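Side-chain contacts in SPbeta prophage-derived uncharacterized protein YorR (Bacillus subtilis, PDB 3KB2), which is of unknown function but probably acts as a nucleotide kinase resembling dTMP kinase, and binds guanosine-3'-monophosphate-5'-diphosphate in its ligand pocket: residues 35-38 against 44-47; 48-53 against 89-94; 65-70 against 78-83; 103-108 against 127-132; 144-149 against 154-159. All coordinates share one frame; numbering follows the deposited sequence.

Interaction 1 of 5, residues 35-38 against 44-47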
# COMPACT_ATOMS: atom_id res chain seq x y z
N PHE A 35 1.41 -10.18 5.09
CA PHE A 35 2.48 -9.44 4.44
C PHE A 35 3.81 -9.83 5.06
O PHE A 35 4.79 -10.02 4.34
CB PHE A 35 2.26 -7.93 4.60
CG PHE A 35 3.13 -7.09 3.70
CD1 PHE A 35 2.72 -6.76 2.42
CD2 PHE A 35 4.34 -6.59 4.17
CE1 PHE A 35 3.51 -5.94 1.60
CE2 PHE A 35 5.14 -5.77 3.36
CZ PHE A 35 4.72 -5.45 2.07
N GLU A 36 3.85 -9.97 6.38
CA GLU A 36 5.08 -10.33 7.08
C GLU A 36 5.58 -11.71 6.67
O GLU A 36 6.77 -11.92 6.49
CB GLU A 36 4.87 -10.30 8.60
CG GLU A 36 4.34 -8.97 9.15
CD GLU A 36 2.81 -8.92 9.20
OE1 GLU A 36 2.17 -8.93 8.12
OE2 GLU A 36 2.26 -8.85 10.32
N LEU A 37 4.65 -12.66 6.54
CA LEU A 37 5.00 -14.02 6.16
C LEU A 37 5.49 -14.06 4.72
O LEU A 37 6.38 -14.84 4.37
CB LEU A 37 3.79 -14.92 6.30
CG LEU A 37 3.97 -16.35 5.78
CD1 LEU A 37 4.90 -17.12 6.70
CD2 LEU A 37 2.62 -17.04 5.68
N ALA A 38 4.90 -13.23 3.88
CA ALA A 38 5.27 -13.21 2.47
C ALA A 38 6.72 -12.81 2.27
O ALA A 38 7.37 -13.30 1.35
CB ALA A 38 4.36 -12.26 1.71
N LYS A 44 8.91 -20.73 4.19
CA LYS A 44 8.06 -20.31 5.29
C LYS A 44 6.64 -20.13 4.75
O LYS A 44 5.67 -20.53 5.39
CB LYS A 44 8.52 -18.96 5.88
CG LYS A 44 9.92 -18.91 6.50
CD LYS A 44 10.01 -19.66 7.82
CE LYS A 44 11.42 -19.60 8.40
NZ LYS A 44 11.53 -20.43 9.64
N LEU A 45 6.52 -19.52 3.56
CA LEU A 45 5.22 -19.25 2.93
C LEU A 45 4.41 -20.51 2.70
O LEU A 45 3.28 -20.63 3.16
CB LEU A 45 5.41 -18.53 1.58
CG LEU A 45 4.17 -18.12 0.78
CD1 LEU A 45 3.40 -17.02 1.50
CD2 LEU A 45 4.60 -17.63 -0.59
N PHE A 46 5.01 -21.46 1.99
CA PHE A 46 4.35 -22.72 1.69
C PHE A 46 3.96 -23.50 2.94
O PHE A 46 2.87 -24.07 3.02
CB PHE A 46 5.26 -23.58 0.81
CG PHE A 46 4.65 -24.89 0.44
CD1 PHE A 46 3.51 -24.95 -0.35
CD2 PHE A 46 5.21 -26.07 0.91
CE1 PHE A 46 2.93 -26.17 -0.68
CE2 PHE A 46 4.64 -27.30 0.59
CZ PHE A 46 3.50 -27.35 -0.21
N GLU A 47 4.87 -23.53 3.91
CA GLU A 47 4.64 -24.23 5.16
C GLU A 47 3.34 -23.73 5.84
O GLU A 47 2.49 -24.53 6.26
CB GLU A 47 5.84 -24.03 6.08
CG GLU A 47 5.71 -24.65 7.46
CD GLU A 47 6.88 -24.30 8.37
OE1 GLU A 47 7.08 -23.09 8.66
OE2 GLU A 47 7.60 -25.24 8.80
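L37 carries this contact, reaching from the short helix 35-38 onto the first turns of helix 42-52 with both of its methyl branches. Its CG stands anti to the backbone N (chi1 173°), which brings the end of the isobutyl group up to helix 42-52. L37 CD1 then lies against the backbone of K44, 3.7 Å from K44 O, and 4.1 Å from K44 CB. L37 CD2 takes the other job: it meets a methyl of L45, 4.3 Å from L45 CD1. L45 has nearly the same rotamer, and L45 CD1 reaches back to the short helix, 4.4 Å from A38 CA. The two leucines therefore meet through one methyl each, while A38 offers mainly its backbone, its own CB pointing away from helix 42-52. K44 contributes just the root of its side chain. The chain bends at chi2 (-72°) and leads the ammonium away from L37. Beyond the pair, L45 also packs on S78, and the A38 backbone is hydrogen-bonded to S78, while F35 touches K73 of the second subunit. No hydrogen bond or salt bridge links 35-38 to 44-47, so dispersion and the burial of leucine methyls join the two short helical pieces, with the charged end of K44 left pointing away from the apolar patch.

Interaction 2 of 5, residues 48-53 against 89-94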
# COMPACT_ATOMS: atom_id res chain seq x y z
N HIS A 48 3.19 -22.42 5.91
CA HIS A 48 2.00 -21.83 6.52
C HIS A 48 0.72 -22.17 5.77
O HIS A 48 -0.31 -22.49 6.38
CB HIS A 48 2.15 -20.32 6.61
CG HIS A 48 1.08 -19.66 7.40
ND1 HIS A 48 0.95 -19.84 8.76
CD2 HIS A 48 0.03 -18.89 7.02
CE1 HIS A 48 -0.13 -19.21 9.19
NE2 HIS A 48 -0.71 -18.62 8.15
N PHE A 49 0.76 -22.08 4.44
CA PHE A 49 -0.41 -22.37 3.63
C PHE A 49 -0.79 -23.83 3.73
O PHE A 49 -1.97 -24.17 3.73
CB PHE A 49 -0.16 -22.01 2.16
CG PHE A 49 -0.28 -20.55 1.86
CD1 PHE A 49 -1.29 -19.79 2.46
CD2 PHE A 49 0.59 -19.93 0.98
CE1 PHE A 49 -1.43 -18.44 2.18
CE2 PHE A 49 0.47 -18.57 0.69
CZ PHE A 49 -0.54 -17.82 1.29
N ASN A 50 0.22 -24.68 3.84
CA ASN A 50 -0.04 -26.11 3.95
C ASN A 50 -0.73 -26.44 5.26
O ASN A 50 -1.57 -27.33 5.31
CB ASN A 50 1.27 -26.89 3.85
CG ASN A 50 1.08 -28.24 3.22
OD1 ASN A 50 1.91 -29.13 3.35
ND2 ASN A 50 -0.03 -28.40 2.50
N LYS A 51 -0.36 -25.75 6.33
CA LYS A 51 -0.98 -25.98 7.63
C LYS A 51 -2.43 -25.54 7.58
O LYS A 51 -3.31 -26.21 8.12
CB LYS A 51 -0.27 -25.19 8.73
CG LYS A 51 1.06 -25.77 9.16
CD LYS A 51 1.80 -24.79 10.04
CE LYS A 51 3.26 -25.16 10.13
NZ LYS A 51 4.09 -24.13 10.83
N LEU A 52 -2.69 -24.40 6.94
CA LEU A 52 -4.06 -23.95 6.85
C LEU A 52 -4.84 -24.99 6.06
O LEU A 52 -5.98 -25.27 6.38
CB LEU A 52 -4.14 -22.60 6.16
CG LEU A 52 -3.45 -21.49 6.94
CD1 LEU A 52 -3.55 -20.18 6.16
CD2 LEU A 52 -4.10 -21.37 8.32
N ALA A 53 -4.20 -25.56 5.05
CA ALA A 53 -4.85 -26.56 4.22
C ALA A 53 -5.29 -27.79 5.00
O ALA A 53 -6.10 -28.59 4.52
CB ALA A 53 -3.94 -26.97 3.08
N GLU A 89 -4.45 -27.01 -3.65
CA GLU A 89 -5.79 -27.15 -4.20
C GLU A 89 -6.27 -28.60 -4.10
O GLU A 89 -7.37 -28.87 -3.63
CB GLU A 89 -5.81 -26.70 -5.65
CG GLU A 89 -5.41 -25.24 -5.83
CD GLU A 89 -5.46 -24.80 -7.27
OE1 GLU A 89 -4.83 -25.48 -8.11
OE2 GLU A 89 -6.13 -23.79 -7.56
N ASP A 90 -5.43 -29.53 -4.54
CA ASP A 90 -5.80 -30.94 -4.49
C ASP A 90 -6.05 -31.35 -3.04
O ASP A 90 -6.94 -32.15 -2.74
CB ASP A 90 -4.67 -31.79 -5.09
CG ASP A 90 -4.94 -33.28 -4.94
OD1 ASP A 90 -5.85 -33.80 -5.62
OD2 ASP A 90 -4.23 -33.92 -4.14
N LYS A 91 -5.27 -30.79 -2.14
CA LYS A 91 -5.41 -31.11 -0.73
C LYS A 91 -6.73 -30.68 -0.06
O LYS A 91 -7.15 -31.29 0.93
CB LYS A 91 -4.20 -30.54 0.02
CG LYS A 91 -4.18 -30.84 1.49
CD LYS A 91 -2.86 -30.45 2.11
CE LYS A 91 -2.90 -30.71 3.60
NZ LYS A 91 -1.57 -30.64 4.25
N ILE A 92 -7.39 -29.65 -0.59
CA ILE A 92 -8.63 -29.15 0.02
C ILE A 92 -9.81 -29.10 -0.94
O ILE A 92 -10.84 -28.52 -0.62
CB ILE A 92 -8.43 -27.73 0.57
CG1 ILE A 92 -8.33 -26.74 -0.59
CG2 ILE A 92 -7.15 -27.68 1.42
CD1 ILE A 92 -8.13 -25.30 -0.19
N LYS A 93 -9.65 -29.69 -2.12
CA LYS A 93 -10.71 -29.69 -3.13
C LYS A 93 -12.01 -30.33 -2.65
O LYS A 93 -13.09 -29.95 -3.09
CB LYS A 93 -10.21 -30.40 -4.40
CG LYS A 93 -9.96 -31.90 -4.24
CD LYS A 93 -9.07 -32.47 -5.35
CE LYS A 93 -8.96 -33.99 -5.26
NZ LYS A 93 -8.68 -34.45 -3.87
N ALA A 94 -11.91 -31.30 -1.74
CA ALA A 94 -13.09 -32.00 -1.25
C ALA A 94 -13.74 -31.37 -0.03
O ALA A 94 -14.64 -31.96 0.58
CB ALA A 94 -12.74 -33.44 -0.94
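An almost fully extended K91, with its CG anti to the backbone N (chi1 -178°) and every later torsion near 180°, throws its ammonium across to the backbone of N50. I92, next in the chain, has CG1 in the crowded position between its backbone N and carbonyl carbon (chi1 73°), and this leaves CG2 to face A53. I92 CG2 lies 3.7 Å from A53 CB and 3.4 Å from A53 O, so it presses on both the side chain and the carbonyl of that alanine. The methylenes of K91 run past the same small residue: K91 CD is 3.8 Å from A53 CB. A53 CA and I92 CA are 6.2 Å apart, a close approach consistent with the small side chain of A53. At its tip, K91 NZ gives N50 O a weak hydrogen bond of 3.5 Å. The stronger polar partner of this ammonium is D54, just past the segment, with which it makes a salt bridge. A carbonyl near the C-terminal end of helix 42-52 should also be favourable ground for a positive charge. A53 O accepts a hydrogen bond from K95. On the inner side I92 packs on L3 and I5 of strand 3-7. The arrangement is thus a small apolar helix-helix contact rimmed by a lysine, joining the C-terminal parts of helices 42-52 and 82-92 beside the central parallel sheet of an alpha/beta nucleotide-kinase-like fold.

Interaction 3 of 5, residues 65-70 against 78-83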
# COMPACT_ATOMS: atom_id res chain seq x y z
N TYR A 65 -4.76 -17.37 -3.38
CA TYR A 65 -4.98 -16.56 -4.57
C TYR A 65 -4.53 -15.12 -4.38
O TYR A 65 -3.90 -14.56 -5.26
CB TYR A 65 -6.43 -16.67 -5.01
CG TYR A 65 -6.77 -18.11 -5.32
CD1 TYR A 65 -6.11 -18.81 -6.35
CD2 TYR A 65 -7.68 -18.82 -4.54
CE1 TYR A 65 -6.34 -20.16 -6.57
CE2 TYR A 65 -7.92 -20.16 -4.75
CZ TYR A 65 -7.25 -20.83 -5.76
OH TYR A 65 -7.50 -22.18 -5.93
N SER A 66 -4.83 -14.53 -3.22
CA SER A 66 -4.37 -13.17 -2.98
C SER A 66 -2.84 -13.16 -3.01
O SER A 66 -2.24 -12.17 -3.39
CB SER A 66 -4.84 -12.67 -1.61
OG SER A 66 -6.25 -12.66 -1.53
N ASN A 67 -2.22 -14.26 -2.59
CA ASN A 67 -0.76 -14.32 -2.61
C ASN A 67 -0.25 -14.14 -4.03
O ASN A 67 0.68 -13.38 -4.26
CB ASN A 67 -0.24 -15.64 -2.06
CG ASN A 67 1.25 -15.78 -2.21
OD1 ASN A 67 2.02 -15.09 -1.55
ND2 ASN A 67 1.67 -16.65 -3.11
N LEU A 68 -0.87 -14.84 -4.98
CA LEU A 68 -0.50 -14.75 -6.38
C LEU A 68 -0.63 -13.33 -6.94
O LEU A 68 0.15 -12.92 -7.80
CB LEU A 68 -1.36 -15.71 -7.20
CG LEU A 68 -0.80 -17.12 -7.38
CD1 LEU A 68 -0.23 -17.65 -6.08
CD2 LEU A 68 -1.91 -18.03 -7.90
N VAL A 69 -1.62 -12.59 -6.44
CA VAL A 69 -1.88 -11.21 -6.88
C VAL A 69 -0.81 -10.24 -6.35
O VAL A 69 -0.11 -9.58 -7.12
CB VAL A 69 -3.29 -10.74 -6.38
CG1 VAL A 69 -3.48 -9.23 -6.59
CG2 VAL A 69 -4.37 -11.51 -7.11
N TYR A 70 -0.68 -10.19 -5.02
CA TYR A 70 0.26 -9.28 -4.38
C TYR A 70 1.73 -9.58 -4.58
O TYR A 70 2.58 -8.73 -4.31
CB TYR A 70 -0.08 -9.18 -2.89
CG TYR A 70 -1.42 -8.52 -2.65
CD1 TYR A 70 -1.66 -7.21 -3.07
CD2 TYR A 70 -2.47 -9.22 -2.05
CE1 TYR A 70 -2.91 -6.61 -2.91
CE2 TYR A 70 -3.73 -8.63 -1.88
CZ TYR A 70 -3.94 -7.33 -2.31
OH TYR A 70 -5.18 -6.74 -2.17
N SER A 78 7.41 -13.26 -1.36
CA SER A 78 7.32 -14.62 -1.87
C SER A 78 5.98 -15.02 -2.48
O SER A 78 4.92 -14.60 -2.04
CB SER A 78 7.66 -15.62 -0.76
OG SER A 78 8.98 -15.42 -0.31
N ILE A 79 6.06 -15.88 -3.49
CA ILE A 79 4.88 -16.37 -4.17
C ILE A 79 4.91 -17.88 -4.26
O ILE A 79 5.98 -18.48 -4.34
CB ILE A 79 4.76 -15.78 -5.59
CG1 ILE A 79 3.47 -16.27 -6.24
CG2 ILE A 79 5.93 -16.23 -6.46
CD1 ILE A 79 3.10 -15.44 -7.46
N LEU A 80 3.75 -18.51 -4.24
CA LEU A 80 3.70 -19.95 -4.37
C LEU A 80 4.10 -20.32 -5.80
O LEU A 80 3.91 -19.52 -6.71
CB LEU A 80 2.30 -20.46 -4.12
CG LEU A 80 1.87 -20.35 -2.67
CD1 LEU A 80 0.39 -20.55 -2.59
CD2 LEU A 80 2.62 -21.37 -1.85
N THR A 81 4.65 -21.51 -5.98
CA THR A 81 5.00 -21.97 -7.32
C THR A 81 3.76 -22.68 -7.85
O THR A 81 2.84 -22.99 -7.09
CB THR A 81 6.18 -22.99 -7.32
OG1 THR A 81 5.82 -24.15 -6.56
CG2 THR A 81 7.43 -22.37 -6.75
N GLU A 82 3.74 -22.93 -9.16
CA GLU A 82 2.62 -23.63 -9.77
C GLU A 82 2.38 -24.95 -9.08
O GLU A 82 1.25 -25.31 -8.76
CB GLU A 82 2.90 -23.89 -11.25
CG GLU A 82 2.98 -22.66 -12.13
CD GLU A 82 3.22 -22.99 -13.59
OE1 GLU A 82 4.32 -23.50 -13.92
OE2 GLU A 82 2.30 -22.75 -14.41
N ARG A 83 3.47 -25.68 -8.84
CA ARG A 83 3.37 -26.97 -8.20
C ARG A 83 2.79 -26.89 -6.79
O ARG A 83 1.90 -27.65 -6.45
CB ARG A 83 4.75 -27.64 -8.18
CG ARG A 83 4.74 -29.07 -7.67
CD ARG A 83 6.16 -29.60 -7.50
NE ARG A 83 6.19 -30.93 -6.89
CZ ARG A 83 7.29 -31.53 -6.44
NH1 ARG A 83 7.21 -32.74 -5.90
NH2 ARG A 83 8.47 -30.92 -6.52
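N67 and L68, on adjacent positions of helix 64-70, meet the extended backbone of residues 78-80 from two directions. The N67 CB is directed toward residues 78-80, and CG stands anti to the backbone N (chi1 174°), which sets the end of the N67 side chain beside the backbone at S78 and L80. The N67 side chain also lies against those of I79 and L80. L68 does the apolar work. L68 CD1 meets I79 CG1 at 4.0 Å and L80 CB at 4.3 Å. The side chain of I79 crosses that of L68 at about a right angle, and its extended branch brings I79 CD1 onto the helix backbone, 3.8 Å from L68 CA and 3.9 Å from L68 O. These residues form the approach to helix 82-92, whose N-cap is T81. T81 OG1 caps a backbone N of the first turn and Q84 OE1 accepts from T81 N, the reciprocal pattern of a capping box. Further out, helix 42-52 backs the contact, L45 and F49 touching N67 and F49 also packing on L80, while L85 of helix 82-92 and V135 of helix 122-137 cover L68. Helix 64-70 itself is tied down by the hydroxyl of S66, hydrogen-bonded to E7 and Y132, and by Y65 OH, bonded to E89.

Interaction 4 of 5, residues 103-108 against 127-132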
# COMPACT_ATOMS: atom_id res chain seq x y z
N ALA A 103 -16.11 -6.17 -7.30
CA ALA A 103 -16.94 -5.01 -7.59
C ALA A 103 -16.26 -4.20 -8.67
O ALA A 103 -15.04 -4.31 -8.86
CB ALA A 103 -17.12 -4.15 -6.34
N ASP A 104 -17.02 -3.39 -9.40
CA ASP A 104 -16.45 -2.57 -10.45
C ASP A 104 -15.39 -1.65 -9.83
O ASP A 104 -15.41 -1.41 -8.63
CB ASP A 104 -17.53 -1.73 -11.14
CG ASP A 104 -18.43 -2.56 -12.06
OD1 ASP A 104 -18.00 -3.66 -12.49
OD2 ASP A 104 -19.56 -2.11 -12.37
N PRO A 105 -14.45 -1.15 -10.65
CA PRO A 105 -13.39 -0.25 -10.19
C PRO A 105 -13.96 1.03 -9.58
O PRO A 105 -13.47 1.52 -8.56
CB PRO A 105 -12.59 0.03 -11.46
CG PRO A 105 -12.75 -1.24 -12.23
CD PRO A 105 -14.21 -1.56 -12.04
N SER A 106 -14.99 1.56 -10.22
CA SER A 106 -15.62 2.78 -9.73
C SER A 106 -16.10 2.58 -8.29
O SER A 106 -15.85 3.43 -7.44
CB SER A 106 -16.79 3.15 -10.63
OG SER A 106 -17.61 4.11 -10.00
N VAL A 107 -16.77 1.46 -8.03
CA VAL A 107 -17.28 1.14 -6.71
C VAL A 107 -16.17 1.00 -5.68
O VAL A 107 -16.28 1.47 -4.54
CB VAL A 107 -18.06 -0.18 -6.73
CG1 VAL A 107 -18.71 -0.44 -5.37
CG2 VAL A 107 -19.12 -0.12 -7.82
N ILE A 108 -15.09 0.33 -6.08
CA ILE A 108 -13.95 0.13 -5.21
C ILE A 108 -13.33 1.47 -4.88
O ILE A 108 -13.08 1.78 -3.72
CB ILE A 108 -12.90 -0.78 -5.90
CG1 ILE A 108 -13.49 -2.17 -6.13
CG2 ILE A 108 -11.61 -0.84 -5.06
CD1 ILE A 108 -14.00 -2.82 -4.87
N SER A 127 -5.15 -2.51 -12.11
CA SER A 127 -4.26 -3.64 -12.34
C SER A 127 -4.48 -4.73 -11.29
O SER A 127 -4.35 -5.93 -11.58
CB SER A 127 -2.81 -3.19 -12.31
OG SER A 127 -2.42 -2.79 -11.02
N ILE A 128 -4.80 -4.33 -10.07
CA ILE A 128 -5.02 -5.29 -9.01
C ILE A 128 -6.33 -6.03 -9.24
O ILE A 128 -6.40 -7.25 -9.06
CB ILE A 128 -5.06 -4.60 -7.64
CG1 ILE A 128 -3.65 -4.13 -7.27
CG2 ILE A 128 -5.56 -5.56 -6.57
CD1 ILE A 128 -3.59 -3.41 -5.96
N LEU A 129 -7.37 -5.29 -9.62
CA LEU A 129 -8.67 -5.87 -9.88
C LEU A 129 -8.57 -6.88 -11.02
O LEU A 129 -9.16 -7.95 -10.96
CB LEU A 129 -9.68 -4.78 -10.25
CG LEU A 129 -10.09 -3.80 -9.16
CD1 LEU A 129 -11.15 -2.85 -9.69
CD2 LEU A 129 -10.62 -4.55 -7.96
N GLU A 130 -7.82 -6.51 -12.06
CA GLU A 130 -7.64 -7.38 -13.22
C GLU A 130 -6.88 -8.64 -12.87
O GLU A 130 -7.20 -9.71 -13.36
CB GLU A 130 -6.88 -6.64 -14.33
CG GLU A 130 -7.73 -6.32 -15.55
CD GLU A 130 -8.43 -7.54 -16.13
OE1 GLU A 130 -7.76 -8.58 -16.35
OE2 GLU A 130 -9.66 -7.45 -16.36
N LEU A 131 -5.85 -8.51 -12.03
CA LEU A 131 -5.05 -9.65 -11.60
C LEU A 131 -5.94 -10.66 -10.90
O LEU A 131 -5.84 -11.86 -11.15
CB LEU A 131 -3.93 -9.20 -10.65
CG LEU A 131 -2.58 -8.84 -11.29
CD1 LEU A 131 -1.67 -8.14 -10.30
CD2 LEU A 131 -1.95 -10.13 -11.77
N TYR A 132 -6.82 -10.17 -10.02
CA TYR A 132 -7.74 -11.02 -9.29
C TYR A 132 -8.64 -11.78 -10.26
O TYR A 132 -8.81 -12.99 -10.14
CB TYR A 132 -8.60 -10.21 -8.31
CG TYR A 132 -8.05 -10.16 -6.90
CD1 TYR A 132 -7.47 -8.99 -6.38
CD2 TYR A 132 -8.08 -11.28 -6.08
CE1 TYR A 132 -6.93 -8.97 -5.08
CE2 TYR A 132 -7.55 -11.27 -4.79
CZ TYR A 132 -6.98 -10.12 -4.30
OH TYR A 132 -6.46 -10.14 -3.03
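L129 carries the contact, meeting P105 and I108; no hydrogen bond crosses, and the side-chain contacts are apolar. Its CG stands anti to the carbonyl carbon (chi1 -68°), and the two methyls part ways from there. L129 CD1 meets the proline ring: it is 3.4 Å from P105 CG, tighter than usual van der Waals contact, and 3.7 Å from P105 CB. L129 CD2 turns to the next helical turn, where it lies 4.2 Å from I108 CG1, the isoleucine and leucine side chains sliding past each other in opposite directions. A second group of contacts is with backbone: L129 CD1 is 3.5 Å from P105 CA and 4.2 Å from A103 O. Within residues 103-108, I108 N bonds to D104 O at 3.1 Å. Around this, P105 also touches D126 and I108 touches I125, so helix 105-115 packs by its first turn against helix 122-137. A103 leads in from strand 96-102 and packs on T148 after strand 143-147, while L129 rests on P9 and I108 on C12, in the loop between strand 3-7 and helix 14-25 that helps form the nucleotide pocket.

Interaction 5 of 5, residues 144-149 against 154-159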
# COMPACT_ATOMS: atom_id res chain seq x y z
N TYR A 144 -16.99 -19.34 -6.47
CA TYR A 144 -18.27 -18.65 -6.51
C TYR A 144 -17.98 -17.17 -6.35
O TYR A 144 -17.26 -16.78 -5.43
CB TYR A 144 -19.20 -19.10 -5.38
CG TYR A 144 -19.32 -20.59 -5.21
CD1 TYR A 144 -18.39 -21.29 -4.45
CD2 TYR A 144 -20.37 -21.30 -5.79
CE1 TYR A 144 -18.50 -22.65 -4.25
CE2 TYR A 144 -20.49 -22.68 -5.60
CZ TYR A 144 -19.55 -23.34 -4.83
OH TYR A 144 -19.65 -24.70 -4.61
N SER A 145 -18.54 -16.36 -7.24
CA SER A 145 -18.32 -14.93 -7.22
C SER A 145 -19.58 -14.13 -6.91
O SER A 145 -20.69 -14.54 -7.26
CB SER A 145 -17.76 -14.48 -8.57
OG SER A 145 -18.75 -14.59 -9.58
N TRP A 146 -19.38 -12.99 -6.27
CA TRP A 146 -20.45 -12.08 -5.89
C TRP A 146 -19.99 -10.64 -6.12
O TRP A 146 -18.92 -10.24 -5.66
CB TRP A 146 -20.81 -12.28 -4.42
CG TRP A 146 -21.80 -13.38 -4.17
CD1 TRP A 146 -23.16 -13.28 -4.23
CD2 TRP A 146 -21.51 -14.74 -3.83
NE1 TRP A 146 -23.73 -14.50 -3.96
CE2 TRP A 146 -22.74 -15.42 -3.71
CE3 TRP A 146 -20.32 -15.46 -3.62
CZ2 TRP A 146 -22.83 -16.77 -3.39
CZ3 TRP A 146 -20.41 -16.82 -3.30
CH2 TRP A 146 -21.65 -17.46 -3.19
N ASP A 147 -20.80 -9.88 -6.85
CA ASP A 147 -20.51 -8.48 -7.13
C ASP A 147 -21.03 -7.70 -5.93
O ASP A 147 -22.23 -7.47 -5.80
CB ASP A 147 -21.26 -8.05 -8.41
CG ASP A 147 -21.02 -6.60 -8.79
OD1 ASP A 147 -21.64 -6.14 -9.77
OD2 ASP A 147 -20.21 -5.91 -8.12
N THR A 148 -20.12 -7.31 -5.04
CA THR A 148 -20.47 -6.58 -3.82
C THR A 148 -21.08 -5.21 -4.12
O THR A 148 -21.50 -4.49 -3.21
CB THR A 148 -19.23 -6.43 -2.91
OG1 THR A 148 -18.28 -5.57 -3.54
CG2 THR A 148 -18.58 -7.78 -2.68
N GLY A 149 -21.11 -4.85 -5.39
CA GLY A 149 -21.69 -3.59 -5.78
C GLY A 149 -23.20 -3.68 -5.83
O GLY A 149 -23.88 -2.66 -5.82
N ASP A 154 -24.98 -9.39 3.97
CA ASP A 154 -26.00 -10.26 4.54
C ASP A 154 -26.43 -11.27 3.48
O ASP A 154 -26.44 -12.47 3.72
CB ASP A 154 -27.22 -9.47 4.98
CG ASP A 154 -27.15 -9.03 6.43
OD1 ASP A 154 -28.15 -8.49 6.94
OD2 ASP A 154 -26.09 -9.24 7.05
N GLU A 155 -26.81 -10.76 2.32
CA GLU A 155 -27.25 -11.59 1.21
C GLU A 155 -26.18 -12.59 0.79
O GLU A 155 -26.49 -13.74 0.45
CB GLU A 155 -27.67 -10.72 0.02
CG GLU A 155 -29.02 -10.01 0.22
CD GLU A 155 -29.28 -8.90 -0.79
OE1 GLU A 155 -30.43 -8.40 -0.84
OE2 GLU A 155 -28.35 -8.50 -1.53
N ILE A 156 -24.93 -12.16 0.82
CA ILE A 156 -23.83 -13.05 0.44
C ILE A 156 -23.68 -14.16 1.48
O ILE A 156 -23.69 -15.35 1.13
CB ILE A 156 -22.53 -12.22 0.23
CG1 ILE A 156 -22.67 -11.42 -1.08
CG2 ILE A 156 -21.29 -13.13 0.17
CD1 ILE A 156 -21.51 -10.51 -1.39
N ALA A 157 -23.57 -13.79 2.75
CA ALA A 157 -23.44 -14.79 3.81
C ALA A 157 -24.60 -15.80 3.75
O ALA A 157 -24.39 -17.00 3.89
CB ALA A 157 -23.39 -14.12 5.17
N LYS A 158 -25.81 -15.31 3.52
CA LYS A 158 -26.97 -16.20 3.42
C LYS A 158 -26.77 -17.18 2.26
O LYS A 158 -27.02 -18.37 2.41
CB LYS A 158 -28.24 -15.37 3.22
CG LYS A 158 -29.47 -16.15 2.78
CD LYS A 158 -30.68 -15.22 2.68
CE LYS A 158 -31.94 -15.99 2.30
NZ LYS A 158 -32.19 -17.11 3.27
N ASP A 159 -26.29 -16.69 1.11
CA ASP A 159 -26.05 -17.58 -0.04
C ASP A 159 -25.02 -18.64 0.29
O ASP A 159 -25.19 -19.81 -0.05
CB ASP A 159 -25.56 -16.80 -1.26
CG ASP A 159 -26.70 -16.36 -2.16
OD1 ASP A 159 -27.88 -16.62 -1.83
OD2 ASP A 159 -26.41 -15.75 -3.21
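The last strand of the parallel sheet, 143-147, and the helix that follows it, 153-166, pack on each other through W146, I156 and D159; S152 before the helix and S153 at its start belong to the nucleotide pocket. W146 CB is directed toward the helix, with CG anti to the carbonyl carbon (chi1 -86°), and the indole is met in two ways. I156 slides alongside it: I156 CD1 is 3.6 Å from W146 CB, I156 CG1 is 3.7 Å from W146 CD1, and CG2 sits over one face toward the rim of the ring. One helical turn on, D159 reaches the edge. W146 NE1 donates to D159 OD2 at 3.1 Å, with an N-H...O angle of 151°, the oxygen lying near the indole plane and accepting on its anti lone pair. The carboxylate is turned 47° from the ring, and D159 CB packs against W146 CZ2 at 3.5 Å. T148 adds a methyl, CG2, 4.2 Å from I156 CD1, while its OG1 is hydrogen-bonded to H102 O of the neighbouring strand. Where the strand gives way to the loop, D147 OD2 accepts from G149 N at 3.1 Å in an Asx turn, met from above the carboxylate plane. W151 meets the W146 ring edge-to-face, and I156 also packs on W151 and on V17 of helix 14-25. The indole N-H is thus satisfied by a carboxylate oxygen, which helps fix the rotation of the ring, with I156 CG2 over part of one face; that bond would probably favour the ionised form of D159.

Interactions 1, 2 and 3 form one cluster, centres 10 to 15 Å apart. Helix 42-52 serves both 1 and 2, helix 82-92 both 2 and 3, and interaction 3 is nested in the chain loop that 2 closes. Interaction 4 comes later in the chain and touches 3. Interaction 5 follows 4 along the chain and touches it in turn; their centres are about 16 Å apart. Interactions 1 and 5, about 29 Å apart between centres, lie on opposite sides of the chain's centre. The five contacts thus link helices, and in interaction 5 an edge strand, around the parallel sheet, with 4 and 5 nearer the bound nucleotide.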